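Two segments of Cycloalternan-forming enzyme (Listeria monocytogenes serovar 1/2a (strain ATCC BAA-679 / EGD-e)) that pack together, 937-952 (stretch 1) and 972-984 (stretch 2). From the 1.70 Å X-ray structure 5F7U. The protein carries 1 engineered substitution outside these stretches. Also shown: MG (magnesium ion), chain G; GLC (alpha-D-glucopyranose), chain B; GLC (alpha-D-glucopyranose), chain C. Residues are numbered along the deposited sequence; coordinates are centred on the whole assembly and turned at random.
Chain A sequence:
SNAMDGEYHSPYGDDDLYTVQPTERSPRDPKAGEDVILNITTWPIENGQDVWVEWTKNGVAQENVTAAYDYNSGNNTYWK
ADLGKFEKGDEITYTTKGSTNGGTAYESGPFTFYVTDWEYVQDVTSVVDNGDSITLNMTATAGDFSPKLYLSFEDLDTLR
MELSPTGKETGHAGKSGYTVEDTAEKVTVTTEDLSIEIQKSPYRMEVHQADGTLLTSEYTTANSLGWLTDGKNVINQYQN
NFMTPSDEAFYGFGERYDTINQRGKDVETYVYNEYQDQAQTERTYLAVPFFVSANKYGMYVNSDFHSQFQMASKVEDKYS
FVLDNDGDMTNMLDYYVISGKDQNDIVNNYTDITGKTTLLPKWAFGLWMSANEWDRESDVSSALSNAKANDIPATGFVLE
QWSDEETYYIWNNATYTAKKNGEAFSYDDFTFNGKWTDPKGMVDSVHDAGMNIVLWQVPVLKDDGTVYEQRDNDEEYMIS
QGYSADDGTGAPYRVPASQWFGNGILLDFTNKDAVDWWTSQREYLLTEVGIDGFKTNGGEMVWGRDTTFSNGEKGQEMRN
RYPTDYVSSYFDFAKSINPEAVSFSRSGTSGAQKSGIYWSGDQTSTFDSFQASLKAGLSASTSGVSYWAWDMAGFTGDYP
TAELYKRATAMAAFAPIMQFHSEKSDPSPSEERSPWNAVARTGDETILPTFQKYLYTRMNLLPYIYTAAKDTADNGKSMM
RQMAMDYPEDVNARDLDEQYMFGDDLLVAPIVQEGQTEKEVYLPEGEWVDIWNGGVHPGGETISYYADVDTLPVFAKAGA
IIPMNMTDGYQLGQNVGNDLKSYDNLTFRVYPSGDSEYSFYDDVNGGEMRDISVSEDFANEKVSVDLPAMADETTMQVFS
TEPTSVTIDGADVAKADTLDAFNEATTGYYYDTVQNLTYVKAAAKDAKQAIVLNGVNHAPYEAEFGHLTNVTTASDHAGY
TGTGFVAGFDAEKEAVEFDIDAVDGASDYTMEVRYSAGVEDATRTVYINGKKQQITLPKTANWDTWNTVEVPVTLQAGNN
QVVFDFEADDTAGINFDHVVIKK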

# COMPACT_ATOMS: atom_id res chain seq x y z
N ASN A 937 -39.35 -4.05 0.85
CA ASN A 937 -38.66 -5.33 0.96
C ASN A 937 -37.25 -5.25 0.42
O ASN A 937 -36.88 -4.23 -0.17
CB ASN A 937 -39.46 -6.41 0.27
CG ASN A 937 -40.63 -6.83 1.10
OD1 ASN A 937 -40.47 -7.38 2.19
ND2 ASN A 937 -41.82 -6.60 0.59
N HIS A 938 -36.47 -6.30 0.66
CA HIS A 938 -35.16 -6.44 0.01
C HIS A 938 -35.33 -6.18 -1.49
O HIS A 938 -36.34 -6.58 -2.08
CB HIS A 938 -34.57 -7.83 0.26
CG HIS A 938 -33.18 -8.00 -0.27
ND1 HIS A 938 -32.91 -8.13 -1.62
CD2 HIS A 938 -31.99 -8.07 0.36
CE1 HIS A 938 -31.61 -8.27 -1.79
NE2 HIS A 938 -31.03 -8.24 -0.61
N ALA A 939 -34.36 -5.50 -2.10
CA ALA A 939 -34.51 -5.11 -3.51
C ALA A 939 -34.69 -6.34 -4.40
O ALA A 939 -34.25 -7.43 -4.04
CB ALA A 939 -33.31 -4.29 -3.97
N PRO A 940 -35.35 -6.17 -5.58
CA PRO A 940 -35.60 -7.35 -6.40
C PRO A 940 -34.32 -7.99 -6.92
O PRO A 940 -33.28 -7.32 -7.05
CB PRO A 940 -36.39 -6.79 -7.59
CG PRO A 940 -37.01 -5.53 -7.08
CD PRO A 940 -35.99 -4.97 -6.14
N TYR A 941 -34.41 -9.30 -7.18
CA TYR A 941 -33.42 -10.03 -7.97
C TYR A 941 -33.91 -9.99 -9.42
O TYR A 941 -34.91 -10.63 -9.77
CB TYR A 941 -33.35 -11.49 -7.49
CG TYR A 941 -32.74 -11.65 -6.12
CD1 TYR A 941 -33.49 -11.43 -4.95
CD2 TYR A 941 -31.39 -11.98 -5.99
CE1 TYR A 941 -32.91 -11.56 -3.69
CE2 TYR A 941 -30.80 -12.14 -4.75
CZ TYR A 941 -31.56 -11.90 -3.60
OH TYR A 941 -30.95 -12.05 -2.37
N GLU A 942 -33.21 -9.22 -10.26
CA GLU A 942 -33.67 -8.99 -11.63
C GLU A 942 -33.46 -10.22 -12.49
O GLU A 942 -32.35 -10.82 -12.50
CB GLU A 942 -32.97 -7.76 -12.25
CG GLU A 942 -33.31 -6.44 -11.56
CD GLU A 942 -34.79 -6.09 -11.60
OE1 GLU A 942 -35.54 -6.57 -12.50
OE2 GLU A 942 -35.21 -5.28 -10.73
N ALA A 943 -34.51 -10.62 -13.21
CA ALA A 943 -34.42 -11.79 -14.07
C ALA A 943 -33.36 -11.61 -15.16
O ALA A 943 -32.68 -12.57 -15.54
CB ALA A 943 -35.78 -12.13 -14.68
N GLU A 944 -33.21 -10.38 -15.64
CA GLU A 944 -32.26 -10.05 -16.71
C GLU A 944 -30.78 -10.19 -16.25
O GLU A 944 -29.87 -10.26 -17.10
CB GLU A 944 -32.55 -8.65 -17.28
CG GLU A 944 -32.49 -7.49 -16.28
CD GLU A 944 -33.83 -7.10 -15.65
OE1 GLU A 944 -34.75 -7.93 -15.42
OE2 GLU A 944 -33.97 -5.92 -15.32
N PHE A 945 -30.58 -10.24 -14.93
CA PHE A 945 -29.24 -10.49 -14.36
C PHE A 945 -29.01 -11.96 -13.99
O PHE A 945 -27.91 -12.34 -13.53
CB PHE A 945 -28.96 -9.60 -13.13
CG PHE A 945 -29.09 -8.12 -13.37
CD1 PHE A 945 -28.89 -7.54 -14.64
CD2 PHE A 945 -29.38 -7.28 -12.29
CE1 PHE A 945 -29.02 -6.15 -14.82
CE2 PHE A 945 -29.50 -5.89 -12.47
CZ PHE A 945 -29.31 -5.33 -13.73
N GLY A 946 -30.03 -12.79 -14.19
CA GLY A 946 -29.93 -14.21 -13.84
C GLY A 946 -29.04 -14.98 -14.81
O GLY A 946 -28.56 -14.42 -15.81
N HIS A 947 -28.79 -16.25 -14.49
CA HIS A 947 -28.10 -17.16 -15.40
C HIS A 947 -29.11 -17.71 -16.39
O HIS A 947 -30.06 -18.39 -16.00
CB HIS A 947 -27.43 -18.31 -14.63
CG HIS A 947 -26.53 -17.84 -13.52
ND1 HIS A 947 -25.23 -17.44 -13.74
CD2 HIS A 947 -26.75 -17.68 -12.19
CE1 HIS A 947 -24.68 -17.07 -12.60
NE2 HIS A 947 -25.58 -17.21 -11.64
N LEU A 948 -28.92 -17.38 -17.66
CA LEU A 948 -29.94 -17.67 -18.67
C LEU A 948 -29.54 -18.82 -19.58
O LEU A 948 -28.39 -18.89 -20.04
CB LEU A 948 -30.23 -16.42 -19.50
CG LEU A 948 -30.50 -15.09 -18.78
CD1 LEU A 948 -30.74 -13.98 -19.80
CD2 LEU A 948 -31.67 -15.20 -17.82
N THR A 949 -30.49 -19.69 -19.87
CA THR A 949 -30.29 -20.81 -20.79
C THR A 949 -31.34 -20.77 -21.89
O THR A 949 -32.54 -20.90 -21.61
CB THR A 949 -30.36 -22.15 -20.05
OG1 THR A 949 -29.39 -22.15 -19.00
CG2 THR A 949 -30.10 -23.34 -20.99
N ASN A 950 -30.86 -20.60 -23.13
CA ASN A 950 -31.70 -20.55 -24.36
C ASN A 950 -32.81 -19.51 -24.30
O ASN A 950 -33.92 -19.72 -24.83
CB ASN A 950 -32.28 -21.94 -24.70
CG ASN A 950 -31.22 -23.00 -24.88
OD1 ASN A 950 -30.19 -22.76 -25.50
ND2 ASN A 950 -31.49 -24.20 -24.37
N VAL A 951 -32.51 -18.39 -23.65
CA VAL A 951 -33.50 -17.36 -23.41
C VAL A 951 -32.79 -16.01 -23.39
O VAL A 951 -31.64 -15.93 -22.97
CB VAL A 951 -34.34 -17.65 -22.12
CG1 VAL A 951 -33.63 -17.23 -20.84
CG2 VAL A 951 -35.70 -16.99 -22.22
N THR A 952 -33.46 -14.96 -23.86
CA THR A 952 -32.84 -13.64 -23.99
C THR A 952 -33.66 -12.57 -23.26
O THR A 952 -34.72 -12.87 -22.68
CB THR A 952 -32.63 -13.21 -25.47
OG1 THR A 952 -33.90 -13.11 -26.14
CG2 THR A 952 -31.72 -14.17 -26.23
N GLU A 972 -39.11 -25.78 -23.99
CA GLU A 972 -38.34 -26.72 -23.14
C GLU A 972 -36.84 -26.43 -23.23
O GLU A 972 -36.35 -25.95 -24.26
CB GLU A 972 -38.63 -28.16 -23.54
CG GLU A 972 -40.04 -28.62 -23.24
CD GLU A 972 -40.23 -30.10 -23.48
OE1 GLU A 972 -40.94 -30.45 -24.44
OE2 GLU A 972 -39.67 -30.91 -22.71
N LYS A 973 -36.13 -26.73 -22.14
CA LYS A 973 -34.68 -26.49 -21.98
C LYS A 973 -34.30 -24.99 -21.85
O LYS A 973 -33.12 -24.63 -21.84
CB LYS A 973 -33.85 -27.22 -23.06
CG LYS A 973 -34.08 -28.73 -23.08
CD LYS A 973 -33.12 -29.47 -24.01
CE LYS A 973 -31.75 -29.73 -23.37
NZ LYS A 973 -31.78 -30.63 -22.17
N GLU A 974 -35.32 -24.14 -21.72
CA GLU A 974 -35.11 -22.74 -21.39
C GLU A 974 -35.20 -22.57 -19.88
O GLU A 974 -36.10 -23.13 -19.24
CB GLU A 974 -36.12 -21.86 -22.10
CG GLU A 974 -35.98 -21.90 -23.63
CD GLU A 974 -36.87 -20.91 -24.36
OE1 GLU A 974 -37.71 -20.24 -23.73
OE2 GLU A 974 -36.73 -20.80 -25.59
N ALA A 975 -34.25 -21.83 -19.32
CA ALA A 975 -34.15 -21.65 -17.85
C ALA A 975 -33.62 -20.28 -17.45
O ALA A 975 -32.84 -19.66 -18.19
CB ALA A 975 -33.28 -22.75 -17.25
N VAL A 976 -34.07 -19.82 -16.27
CA VAL A 976 -33.54 -18.61 -15.62
C VAL A 976 -33.12 -19.05 -14.22
O VAL A 976 -33.95 -19.53 -13.45
CB VAL A 976 -34.59 -17.46 -15.55
CG1 VAL A 976 -34.00 -16.20 -14.92
CG2 VAL A 976 -35.13 -17.11 -16.94
N GLU A 977 -31.83 -18.89 -13.90
CA GLU A 977 -31.28 -19.32 -12.61
C GLU A 977 -30.85 -18.11 -11.79
O GLU A 977 -30.14 -17.23 -12.29
CB GLU A 977 -30.13 -20.31 -12.80
CG GLU A 977 -29.47 -20.78 -11.50
CD GLU A 977 -28.45 -21.91 -11.67
OE1 GLU A 977 -28.31 -22.48 -12.78
OE2 GLU A 977 -27.79 -22.26 -10.67
N PHE A 978 -31.30 -18.07 -10.53
CA PHE A 978 -30.99 -17.00 -9.59
C PHE A 978 -30.13 -17.53 -8.45
O PHE A 978 -30.25 -18.71 -8.03
CB PHE A 978 -32.27 -16.44 -8.94
CG PHE A 978 -33.23 -15.76 -9.89
CD1 PHE A 978 -34.19 -16.49 -10.60
CD2 PHE A 978 -33.21 -14.37 -10.03
CE1 PHE A 978 -35.09 -15.85 -11.46
CE2 PHE A 978 -34.11 -13.73 -10.90
CZ PHE A 978 -35.05 -14.47 -11.61
N ASP A 979 -29.29 -16.65 -7.93
CA ASP A 979 -28.52 -16.89 -6.73
C ASP A 979 -29.17 -16.02 -5.67
O ASP A 979 -29.06 -14.79 -5.72
CB ASP A 979 -27.06 -16.46 -6.94
CG ASP A 979 -26.36 -17.22 -8.05
OD1 ASP A 979 -26.30 -18.47 -7.98
OD2 ASP A 979 -25.82 -16.58 -8.98
N ILE A 980 -29.87 -16.64 -4.72
CA ILE A 980 -30.71 -15.87 -3.81
C ILE A 980 -30.32 -16.05 -2.35
O ILE A 980 -30.11 -17.17 -1.88
CB ILE A 980 -32.21 -16.18 -4.03
CG1 ILE A 980 -32.64 -15.58 -5.37
CG2 ILE A 980 -33.07 -15.64 -2.87
CD1 ILE A 980 -34.03 -15.95 -5.83
N ASP A 981 -30.22 -14.93 -1.64
CA ASP A 981 -30.01 -14.98 -0.20
C ASP A 981 -31.30 -15.02 0.61
O ASP A 981 -32.31 -14.42 0.22
CB ASP A 981 -29.17 -13.78 0.25
CG ASP A 981 -27.71 -13.95 -0.08
OD1 ASP A 981 -27.20 -15.10 0.04
OD2 ASP A 981 -27.07 -12.94 -0.45
N ALA A 982 -31.27 -15.75 1.72
CA ALA A 982 -32.28 -15.61 2.76
C ALA A 982 -32.14 -14.23 3.40
O ALA A 982 -31.02 -13.78 3.68
CB ALA A 982 -32.11 -16.71 3.80
N VAL A 983 -33.26 -13.54 3.62
CA VAL A 983 -33.20 -12.17 4.16
C VAL A 983 -32.76 -12.18 5.63
O VAL A 983 -31.96 -11.34 6.04
CB VAL A 983 -34.53 -11.40 3.97
CG1 VAL A 983 -34.45 -9.98 4.53
CG2 VAL A 983 -34.93 -11.35 2.49
N ASP A 984 -33.26 -13.16 6.40
CA ASP A 984 -33.07 -13.28 7.86
C ASP A 984 -32.82 -14.72 8.28
O ASP A 984 -33.51 -15.24 9.16
CB ASP A 984 -34.34 -12.84 8.59
CG ASP A 984 -34.46 -11.36 8.71
OD1 ASP A 984 -33.63 -10.75 9.43
OD2 ASP A 984 -35.40 -10.81 8.11
MG MG G . -36.32 -6.60 -14.57
C1 GLC B . -23.42 -13.88 -19.93
C2 GLC B . -24.41 -14.30 -21.03
C3 GLC B . -25.77 -14.71 -20.46
C4 GLC B . -25.62 -15.81 -19.40
C5 GLC B . -24.54 -15.50 -18.34
C6 GLC B . -23.57 -16.68 -18.21
O2 GLC B . -24.59 -13.29 -22.03
O3 GLC B . -26.62 -15.19 -21.52
O4 GLC B . -26.88 -16.02 -18.76
O5 GLC B . -23.86 -14.24 -18.58
O6 GLC B . -22.77 -16.54 -17.04
C1 GLC C . -27.45 -7.91 -18.53
C2 GLC C . -28.55 -6.87 -18.76
C3 GLC C . -27.95 -5.48 -19.00
C4 GLC C . -27.01 -5.06 -17.87
C5 GLC C . -25.98 -6.17 -17.65
C6 GLC C . -25.07 -5.89 -16.46
O2 GLC C . -29.40 -7.26 -19.85
O3 GLC C . -29.00 -4.51 -19.09
O4 GLC C . -26.34 -3.84 -18.21
O5 GLC C . -26.62 -7.45 -17.45
O6 GLC C . -24.16 -6.99 -16.44
O HOH W 1 -32.51 -11.66 -0.26

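Strand 947-949 runs antiparallel to the strand of stretch 2, and the backbone sets the register. His947 and Glu977 exchange two hydrogen bonds, N to O at 2.8 Å each way; two residues on, Thr949 N reaches Ala975 O at 2.9 Å and Ala975 N reaches Thr949 O at 3.0 Å. Between them Leu948 faces Val976 in a non-hydrogen-bonded pair, which frees Leu948 N to bond the chain B glucose, N to O4 at 2.7 Å.

Side chains follow this alternation. On the face carrying His947 and Glu977, the m rotamer of His947 (chi2 -83°) brings its ring edge to Asp979, itself m, and NE2 donates to OD2 at 2.7 Å. On the other face, the t rotamer of Val976 places CG1 3.9 Å from Leu948 CD2.

Ahead of strand 947-949, in the short strand 941-942, Tyr941 adopts m with chi2 at 81°, so its ring lies along the partner strand: Ile980 CG1 sits over one face, 3.9 Å from the centroid, while OH accepts from Asp981 N at 3.1 Å. A water links that OH to Asp981 O. Phe978 starts away from stretch 1, yet its m rotamer returns the ring, CZ lying 3.9 Å from Ala943 CB.

Past the strand, Asn950 takes positive phi, and its ND2 donates to Lys973 O at 3.0 Å.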